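Local atomic coordinates of protein male-specific lethal-3 (Drosophila melanogaster, PDB entry 3M9Q), a protein that binds trimethylated histone H3 tails through its chromodomain and, within the MSL complex, raises transcription of the single male X chromosome in dosage compensation. Residues K62-G67 against S71-V76; L27-E30 against A36-L39; R14-L19 against A75-V80. The protein carries 1 engineered substitution. All coordinates share one frame; numbering follows the deposited sequence. Where two conformers were deposited one is given.

Contact 1 of 3, residues K62-G67 against S71-V76. Engineered in segment 71-76: Ala75 (natural residue Cys).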
loop_
_atom_site.group_PDB
_atom_site.type_symbol
_atom_site.label_atom_id
_atom_site.label_comp_id
_atom_site.label_asym_id
_atom_site.label_seq_id
_atom_site.Cartn_x
_atom_site.Cartn_y
_atom_site.Cartn_z
ATOM N N LYS A 62 7.672 -3.582 0.014
ATOM C CA LYS A 62 7.476 -4.400 -1.180
ATOM C C LYS A 62 6.200 -5.194 -1.000
ATOM O O LYS A 62 6.043 -5.922 -0.018
ATOM C CB LYS A 62 8.653 -5.343 -1.448
ATOM C CG LYS A 62 8.535 -6.005 -2.824
ATOM C CD LYS A 62 9.615 -7.014 -3.137
ATOM C CE LYS A 62 9.425 -7.536 -4.554
ATOM N NZ LYS A 62 10.537 -8.418 -4.999
ATOM N N ILE A 63 5.292 -5.034 -1.950
ATOM C CA ILE A 63 3.998 -5.697 -1.879
ATOM C C ILE A 63 3.669 -6.516 -3.110
ATOM O O ILE A 63 4.146 -6.267 -4.214
ATOM C CB ILE A 63 2.853 -4.699 -1.590
ATOM C CG1 ILE A 63 2.677 -3.704 -2.738
ATOM C CG2 ILE A 63 3.062 -3.987 -0.245
ATOM C CD1 ILE A 63 1.442 -2.796 -2.561
ATOM N N HIS A 64 2.848 -7.521 -2.850
ATOM C CA HIS A 64 2.255 -8.402 -3.845
ATOM C C HIS A 64 0.766 -8.107 -3.944
ATOM O O HIS A 64 0.078 -7.972 -2.938
ATOM C CB HIS A 64 2.454 -9.862 -3.416
ATOM C CG HIS A 64 1.794 -10.853 -4.322
ATOM N ND1 HIS A 64 2.319 -11.180 -5.552
ATOM C CD2 HIS A 64 0.657 -11.580 -4.193
ATOM C CE1 HIS A 64 1.537 -12.068 -6.141
ATOM N NE2 HIS A 64 0.524 -12.332 -5.334
ATOM N N PHE A 65 0.268 -8.019 -5.162
ATOM C CA PHE A 65 -1.168 -7.806 -5.385
ATOM C C PHE A 65 -1.859 -9.142 -5.463
ATOM O O PHE A 65 -1.587 -9.955 -6.334
ATOM C CB PHE A 65 -1.371 -6.938 -6.620
ATOM C CG PHE A 65 -0.706 -5.620 -6.470
ATOM C CD1 PHE A 65 -1.282 -4.640 -5.683
ATOM C CD2 PHE A 65 0.551 -5.395 -7.004
ATOM C CE1 PHE A 65 -0.657 -3.431 -5.499
ATOM C CE2 PHE A 65 1.189 -4.189 -6.814
ATOM C CZ PHE A 65 0.582 -3.208 -6.058
ATOM N N GLN A 66 -2.731 -9.381 -4.501
ATOM C CA GLN A 66 -3.360 -10.692 -4.372
ATOM C C GLN A 66 -4.134 -11.038 -5.646
ATOM O O GLN A 66 -4.931 -10.245 -6.150
ATOM C CB GLN A 66 -4.309 -10.732 -3.168
ATOM C CG GLN A 66 -3.669 -10.501 -1.801
ATOM C CD GLN A 66 -2.745 -11.619 -1.377
ATOM O OE1 GLN A 66 -1.731 -11.895 -2.021
ATOM N NE2 GLN A 66 -3.078 -12.260 -0.268
ATOM N N GLY A 67 -3.848 -12.219 -6.176
ATOM C CA GLY A 67 -4.521 -12.735 -7.362
ATOM C C GLY A 67 -3.805 -12.387 -8.642
ATOM O O GLY A 67 -4.253 -12.745 -9.736
ATOM N N SER A 71 5.180 -10.758 -11.188
ATOM C CA SER A 71 5.832 -9.727 -12.001
ATOM C C SER A 71 5.238 -8.351 -11.692
ATOM O O SER A 71 5.834 -7.316 -11.991
ATOM C CB SER A 71 5.732 -10.040 -13.495
ATOM O OG SER A 71 4.386 -10.084 -13.917
ATOM N N TYR A 72 4.067 -8.356 -11.069
ATOM C CA TYR A 72 3.351 -7.111 -10.737
ATOM C C TYR A 72 3.762 -6.534 -9.385
ATOM O O TYR A 72 3.328 -5.451 -8.997
ATOM C CB TYR A 72 1.837 -7.335 -10.738
ATOM C CG TYR A 72 1.237 -7.576 -12.104
ATOM C CD1 TYR A 72 0.832 -6.518 -12.905
ATOM C CD2 TYR A 72 1.054 -8.867 -12.582
ATOM C CE1 TYR A 72 0.269 -6.746 -14.157
ATOM C CE2 TYR A 72 0.495 -9.100 -13.822
ATOM C CZ TYR A 72 0.108 -8.039 -14.605
ATOM O OH TYR A 72 -0.452 -8.285 -15.840
ATOM N N ASP A 73 4.599 -7.271 -8.671
ATOM C CA ASP A 73 5.052 -6.849 -7.332
ATOM C C ASP A 73 5.769 -5.498 -7.432
ATOM O O ASP A 73 6.536 -5.257 -8.363
ATOM C CB ASP A 73 5.993 -7.882 -6.691
ATOM C CG ASP A 73 5.326 -9.231 -6.397
ATOM O OD1 ASP A 73 4.092 -9.363 -6.528
ATOM O OD2 ASP A 73 6.067 -10.169 -6.026
ATOM N N ARG A 74 5.522 -4.638 -6.447
ATOM C CA ARG A 74 6.038 -3.250 -6.417
ATOM C C ARG A 74 6.404 -2.823 -4.995
ATOM O O ARG A 74 5.784 -3.265 -4.045
ATOM C CB ARG A 74 4.957 -2.266 -6.917
ATOM C CG ARG A 74 4.577 -2.337 -8.379
ATOM C CD ARG A 74 3.443 -1.356 -8.669
ATOM N NE ARG A 74 3.434 -0.230 -7.737
ATOM C CZ ARG A 74 2.356 0.228 -7.104
ATOM N NH1 ARG A 74 1.161 -0.313 -7.303
ATOM N NH2 ARG A 74 2.477 1.253 -6.279
ATOM N N ALA A 75 7.381 -1.927 -4.880
ATOM C CA ALA A 75 7.709 -1.255 -3.614
ATOM C C ALA A 75 7.008 0.092 -3.519
ATOM O O ALA A 75 7.070 0.905 -4.438
ATOM C CB ALA A 75 9.223 -1.077 -3.472
ATOM N N VAL A 76 6.344 0.312 -2.393
ATOM C CA VAL A 76 5.579 1.534 -2.134
ATOM C C VAL A 76 5.871 2.128 -0.763
ATOM O O VAL A 76 6.478 1.493 0.096
ATOM C CB VAL A 76 4.048 1.285 -2.235
ATOM C CG1 VAL A 76 3.674 0.717 -3.595
ATOM C CG2 VAL A 76 3.561 0.361 -1.117
HETATM O O HOH W 1 8.583 -10.523 -6.651
HETATM O O HOH W 2 1.656 -8.782 -7.701
#
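Ile63 and Arg74 face each other as an antiparallel hydrogen-bonded pair, and their backbones make the tight centre of the contact. Ile63 N reaches Arg74 O at 2.8 Å in an almost straight bond, and Arg74 N returns to Ile63 O at 3.1 Å. Both side chains leave from the same face of the sheet, Ile63 buried there and Arg74 nearer the surface. Ile63 holds CG1 between its backbone N and carbonyl carbon (chi1 65°), which sends CD1 to 4.1 Å from Val76 CG2. Phe65 has the carbonyl oxygen Tyr72 O at its ring edge, 3.3 Å from Phe65 CE2. The bend of Arg74 at chi3 brings its guanidinium obliquely to the Phe65 ring, Arg74 NH1 3.2 Å from Phe65 CZ, the two planes 22° apart. Strands 57-65 and 74-76 form a beta hairpin of the chromodomain, with 74-76 as an outermost strand of the sheet. Next to the turn His64 and Asp73 replace backbone pairing by a side-chain bond: His64 ND1 donates to the syn lone pair of Asp73 OD1 at 2.7 Å, with ring and carboxylate planes 82° apart. OD1 also accepts from a water that takes the N-H of Phe65, so this oxygen is gripped twice. The solvent side is looser. There Lys62 pairs with the engineered Ala75 (Cys in the natural protein) without a backbone hydrogen bond between them. The extended Lys62 chain runs past Asp73, its CE 4.1 Å from Asp73 CB, and its amino group reaches the carboxylate through a water that donates to Asp73 OD2 at 2.6 Å but is held only weakly by Lys62 NZ.

Contact 2 of 3, residues L27-E30 against A36-L39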
loop_
_atom_site.group_PDB
_atom_site.type_symbol
_atom_site.label_atom_id
_atom_site.label_comp_id
_atom_site.label_asym_id
_atom_site.label_seq_id
_atom_site.Cartn_x
_atom_site.Cartn_y
_atom_site.Cartn_z
ATOM N N LEU A 27 -4.308 -2.839 2.160
ATOM C CA LEU A 27 -5.012 -2.338 0.989
ATOM C C LEU A 27 -4.197 -1.194 0.405
ATOM O O LEU A 27 -3.803 -0.276 1.126
ATOM C CB LEU A 27 -6.431 -1.893 1.355
ATOM C CG LEU A 27 -7.240 -2.921 2.162
ATOM C CD1 LEU A 27 -8.641 -2.396 2.471
ATOM C CD2 LEU A 27 -7.321 -4.293 1.490
ATOM N N CYS A 28 -3.921 -1.265 -0.886
ATOM C CA CYS A 28 -3.022 -0.322 -1.548
ATOM C C CYS A 28 -3.768 0.523 -2.567
ATOM O O CYS A 28 -4.442 0.004 -3.447
ATOM C CB CYS A 28 -1.903 -1.084 -2.273
ATOM S SG CYS A 28 -0.645 -0.024 -3.046
ATOM N N TYR A 29 -3.598 1.832 -2.477
ATOM C CA TYR A 29 -4.206 2.745 -3.457
ATOM C C TYR A 29 -3.580 2.596 -4.829
ATOM O O TYR A 29 -2.379 2.465 -4.982
ATOM C CB TYR A 29 -4.097 4.208 -3.011
ATOM C CG TYR A 29 -5.191 4.646 -2.077
ATOM C CD1 TYR A 29 -6.500 4.761 -2.524
ATOM C CD2 TYR A 29 -4.925 4.923 -0.751
ATOM C CE1 TYR A 29 -7.504 5.169 -1.677
ATOM C CE2 TYR A 29 -5.927 5.330 0.110
ATOM C CZ TYR A 29 -7.216 5.448 -0.363
ATOM O OH TYR A 29 -8.255 5.841 0.458
ATOM N N GLU A 30 -4.446 2.634 -5.828
ATOM C CA GLU A 30 -4.041 2.732 -7.234
ATOM C C GLU A 30 -3.054 3.886 -7.439
ATOM O O GLU A 30 -3.356 5.013 -7.068
ATOM C CB GLU A 30 -5.292 2.974 -8.101
ATOM C CG GLU A 30 -5.030 3.447 -9.514
ATOM C CD GLU A 30 -4.391 2.387 -10.339
ATOM O OE1 GLU A 30 -5.100 1.371 -10.597
ATOM O OE2 GLU A 30 -3.222 2.549 -10.739
ATOM N N ALA A 36 -10.011 6.889 -11.285
ATOM C CA ALA A 36 -10.839 6.950 -10.074
ATOM C C ALA A 36 -10.149 6.127 -8.986
ATOM O O ALA A 36 -9.633 5.036 -9.234
ATOM C CB ALA A 36 -12.240 6.424 -10.347
ATOM N N ARG A 37 -10.113 6.659 -7.773
ATOM C CA ARG A 37 -9.347 6.018 -6.697
ATOM C C ARG A 37 -9.956 4.682 -6.323
ATOM O O ARG A 37 -11.158 4.559 -6.136
ATOM C CB ARG A 37 -9.223 6.937 -5.476
ATOM C CG ARG A 37 -8.224 8.056 -5.729
ATOM C CD ARG A 37 -8.176 9.139 -4.663
ATOM N NE ARG A 37 -7.471 8.785 -3.429
ATOM C CZ ARG A 37 -6.241 8.286 -3.335
ATOM N NH1 ARG A 37 -5.743 8.058 -2.130
ATOM N NH2 ARG A 37 -5.520 7.984 -4.411
ATOM N N VAL A 38 -9.098 3.673 -6.255
ATOM C CA VAL A 38 -9.481 2.319 -5.850
ATOM C C VAL A 38 -8.361 1.715 -5.020
ATOM O O VAL A 38 -7.221 2.177 -5.052
ATOM C CB VAL A 38 -9.800 1.389 -7.057
ATOM C CG1 VAL A 38 -11.081 1.832 -7.780
ATOM C CG2 VAL A 38 -8.619 1.302 -8.014
ATOM N N LEU A 39 -8.719 0.665 -4.288
ATOM C CA LEU A 39 -7.807 -0.054 -3.394
ATOM C C LEU A 39 -7.644 -1.494 -3.823
ATOM O O LEU A 39 -8.615 -2.172 -4.156
ATOM C CB LEU A 39 -8.337 -0.031 -1.962
ATOM C CG LEU A 39 -8.261 1.323 -1.258
ATOM C CD1 LEU A 39 -9.271 1.406 -0.108
ATOM C CD2 LEU A 39 -6.832 1.608 -0.774
#
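Leu39 and Arg37 hold the Tyr29 ring between them, one over each face. From one side comes a methyl: Leu39 CD2 stands over the middle of the ring, 3.5 Å from its centroid and 7° off the normal, a CH-pi contact. With CG anti to the carbonyl carbon (chi1 -71°), the leucine end comes nearer to segment 27-30, and CD2 also lies 4.1 Å from Leu27 CB. On the opposite face the guanidinium of Arg37 lies flat at 19° to the ring, with Arg37 CZ 3.9 Å from the Tyr29 centroid. NH1 is the atom over the ring centre, so the positive charge sits on the pi cloud as a cation-pi stack; the bend of Arg37 at chi3 folds the guanidinium to this place. Covered on both faces, the ring is probably restrained from tilting. The backbone is joined by Glu30 N, which donates to Val38 O at 2.9 Å, while Glu30 CB touches Val38 CG2 at 3.7 Å. The carboxylate of Glu30 turns to Tyr40 and the backbone N of Asp32. Tyr29 and Leu39 are an antiparallel non-hydrogen-bonded pair; Leu91 of helix 86-100 packs on Tyr29, and Gln92 NE2 is hydrogen-bonded to Leu39 O. The contact thus closes the loop between strands 25-29 and 39-51 of a chromodomain, a small antiparallel sheet backed by a C-terminal helix.

Contact 3 of 3, residues R14-L19 against A75-V80; sequences RDETPL and AVRATV. Engineered in segment 75-80: Ala75 (natural residue Cys).
Glu16 and Arg77 join in a salt bridge that ties the N-terminal segment 14-19 to the chain leaving strand 74-76, on the surface of the chromodomain sheet. The charged interaction comes first. Arg77 NH2 donates to Glu16 OE2 at 2.8 Å along an almost straight N-H line (175°). The carboxylate oxygen lies at the guanidinium edge, within its plane, but the nitrogen meets the oxygen from 47° above the carboxylate plane, and the two flat groups are turned 50° apart. Glu16 is extended beyond CG, whereas Arg77 is folded by bends at chi2 and chi3 that bring its end toward Glu16. Water-mediated bonding is the second kind. One water donates to Glu16 OE1 and accepts from both Arg77 NE and Ala78 N, each at 2.9 Å, so the arginine edge is held by a direct bond through NH2 and an indirect one through NE. Glu16 OE1 takes a further bond from the backbone N of Tyr59, which connects the pair to strand 57-65. With an alanine at Glu16, Arg77 NH2 would probably lose its carboxylate partner, Tyr59 N its acceptor, and the guanidinium would be likely to swing more freely in solvent. The apolar part is slight. Leu19, its backbone held by Tyr61 OH and Lys83 NZ, points toward the 3-10 segment 78-80. There a single methyl-to-methyl touch closes the contact: Leu19 CD1 lies 4.4 Å from Ala78 CB.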
loop_
_atom_site.group_PDB
_atom_site.type_symbol
_atom_site.label_atom_id
_atom_site.label_comp_id
_atom_site.label_asym_id
_atom_site.label_seq_id
_atom_site.Cartn_x
_atom_site.Cartn_y
_atom_site.Cartn_z
ATOM N N ARG A 14 11.970 14.214 9.705
ATOM C CA ARG A 14 11.899 13.331 10.877
ATOM C C ARG A 14 11.568 11.870 10.557
ATOM O O ARG A 14 10.804 11.565 9.639
ATOM C CB ARG A 14 10.822 13.863 11.814
ATOM C CG ARG A 14 10.034 12.783 12.517
ATOM C CD ARG A 14 8.555 13.086 12.456
ATOM N NE ARG A 14 8.284 14.458 12.866
ATOM N N ASP A 15 12.102 10.970 11.368
ATOM C CA ASP A 15 12.033 9.535 11.068
ATOM C C ASP A 15 10.583 9.100 10.931
ATOM O O ASP A 15 9.727 9.474 11.737
ATOM C CB ASP A 15 12.593 8.680 12.212
ATOM C CG ASP A 15 14.110 8.645 12.291
ATOM O OD1 ASP A 15 14.820 8.977 11.325
ATOM O OD2 ASP A 15 14.571 8.208 13.378
ATOM N N GLU A 16 10.329 8.266 9.935
ATOM C CA GLU A 16 9.114 7.472 9.925
ATOM C C GLU A 16 9.205 6.362 10.955
ATOM O O GLU A 16 10.285 5.987 11.409
ATOM C CB GLU A 16 8.888 6.798 8.573
ATOM C CG GLU A 16 8.542 7.716 7.409
ATOM C CD GLU A 16 8.152 6.944 6.149
ATOM O OE1 GLU A 16 8.211 5.701 6.135
ATOM O OE2 GLU A 16 7.753 7.597 5.159
ATOM N N THR A 17 8.043 5.852 11.311
ATOM C CA THR A 17 7.906 4.620 12.068
ATOM C C THR A 17 7.414 3.550 11.094
ATOM O O THR A 17 6.592 3.850 10.232
ATOM C CB THR A 17 6.867 4.810 13.195
ATOM O OG1 THR A 17 7.329 5.837 14.083
ATOM C CG2 THR A 17 6.637 3.528 13.964
ATOM N N PRO A 18 7.901 2.308 11.213
ATOM C CA PRO A 18 7.347 1.278 10.341
ATOM C C PRO A 18 5.949 0.922 10.793
ATOM O O PRO A 18 5.715 0.728 11.985
ATOM C CB PRO A 18 8.307 0.107 10.534
ATOM C CG PRO A 18 8.865 0.291 11.901
ATOM C CD PRO A 18 8.897 1.770 12.160
ATOM N N LEU A 19 5.023 0.871 9.850
ATOM C CA LEU A 19 3.597 0.788 10.176
ATOM C C LEU A 19 2.945 -0.513 9.775
ATOM O O LEU A 19 1.838 -0.811 10.214
ATOM C CB LEU A 19 2.848 1.944 9.531
ATOM C CG LEU A 19 3.266 3.337 10.001
ATOM C CD1 LEU A 19 2.371 4.375 9.351
ATOM C CD2 LEU A 19 3.217 3.457 11.515
ATOM N N ALA A 75 7.381 -1.927 -4.880
ATOM C CA ALA A 75 7.709 -1.255 -3.614
ATOM C C ALA A 75 7.008 0.092 -3.519
ATOM O O ALA A 75 7.070 0.905 -4.438
ATOM C CB ALA A 75 9.223 -1.077 -3.472
ATOM N N VAL A 76 6.344 0.312 -2.393
ATOM C CA VAL A 76 5.579 1.534 -2.134
ATOM C C VAL A 76 5.871 2.128 -0.763
ATOM O O VAL A 76 6.478 1.493 0.096
ATOM C CB VAL A 76 4.048 1.285 -2.235
ATOM C CG1 VAL A 76 3.674 0.717 -3.595
ATOM C CG2 VAL A 76 3.561 0.361 -1.117
ATOM N N ARG A 77 5.429 3.364 -0.585
ATOM C CA ARG A 77 5.526 4.077 0.700
ATOM C C ARG A 77 4.263 3.859 1.534
ATOM O O ARG A 77 3.216 3.478 1.022
ATOM C CB ARG A 77 5.760 5.576 0.480
ATOM C CG ARG A 77 7.087 5.917 -0.187
ATOM C CD ARG A 77 8.285 5.632 0.715
ATOM N NE ARG A 77 8.367 6.564 1.835
ATOM C CZ ARG A 77 9.011 7.722 1.798
ATOM N NH1 ARG A 77 9.645 8.083 0.694
ATOM N NH2 ARG A 77 9.037 8.509 2.865
ATOM N N ALA A 78 4.373 4.106 2.826
ATOM C CA ALA A 78 3.275 3.835 3.753
ATOM C C ALA A 78 2.035 4.635 3.407
ATOM O O ALA A 78 0.903 4.244 3.708
ATOM C CB ALA A 78 3.699 4.134 5.212
ATOM N N THR A 79 2.240 5.763 2.753
ATOM C CA THR A 79 1.145 6.709 2.538
ATOM C C THR A 79 0.044 6.130 1.652
ATOM O O THR A 79 -1.100 6.573 1.703
ATOM C CB THR A 79 1.653 8.009 1.913
ATOM O OG1 THR A 79 2.289 7.715 0.670
ATOM C CG2 THR A 79 2.653 8.677 2.820
ATOM N N VAL A 80 0.384 5.138 0.842
ATOM C CA VAL A 80 -0.608 4.571 -0.081
ATOM C C VAL A 80 -1.238 3.292 0.456
ATOM O O VAL A 80 -2.070 2.678 -0.211
ATOM C CB VAL A 80 -0.028 4.336 -1.495
ATOM C CG1 VAL A 80 0.526 5.646 -2.067
ATOM C CG2 VAL A 80 1.035 3.247 -1.496
HETATM O O HOH W 3 7.035 4.813 3.739
#

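How the contacts relate
From the N terminus, contact 3 opens first, at 14-19, and closes last, at 75-80, joining the N-terminal segment to the chain after strand 74-76 round most of the sheet. Contact 2 is nested inside, closing the short loop between 27-30 and 36-39 and tying strand 25-29 to the start of strand 39-51. Contact 1 then closes the hairpin of strands 57-65 and 74-76; its second segment shares Ala75 and Val76 with that of contact 3. Contacts 1 and 2 meet where Ile63 CD1 packs on Cys28 SG at 3.5 Å. Contacts 2 and 3 lie on opposite sides of the chain's centre, yet Tyr29 N and Val80 O probably share a hydrogen bond.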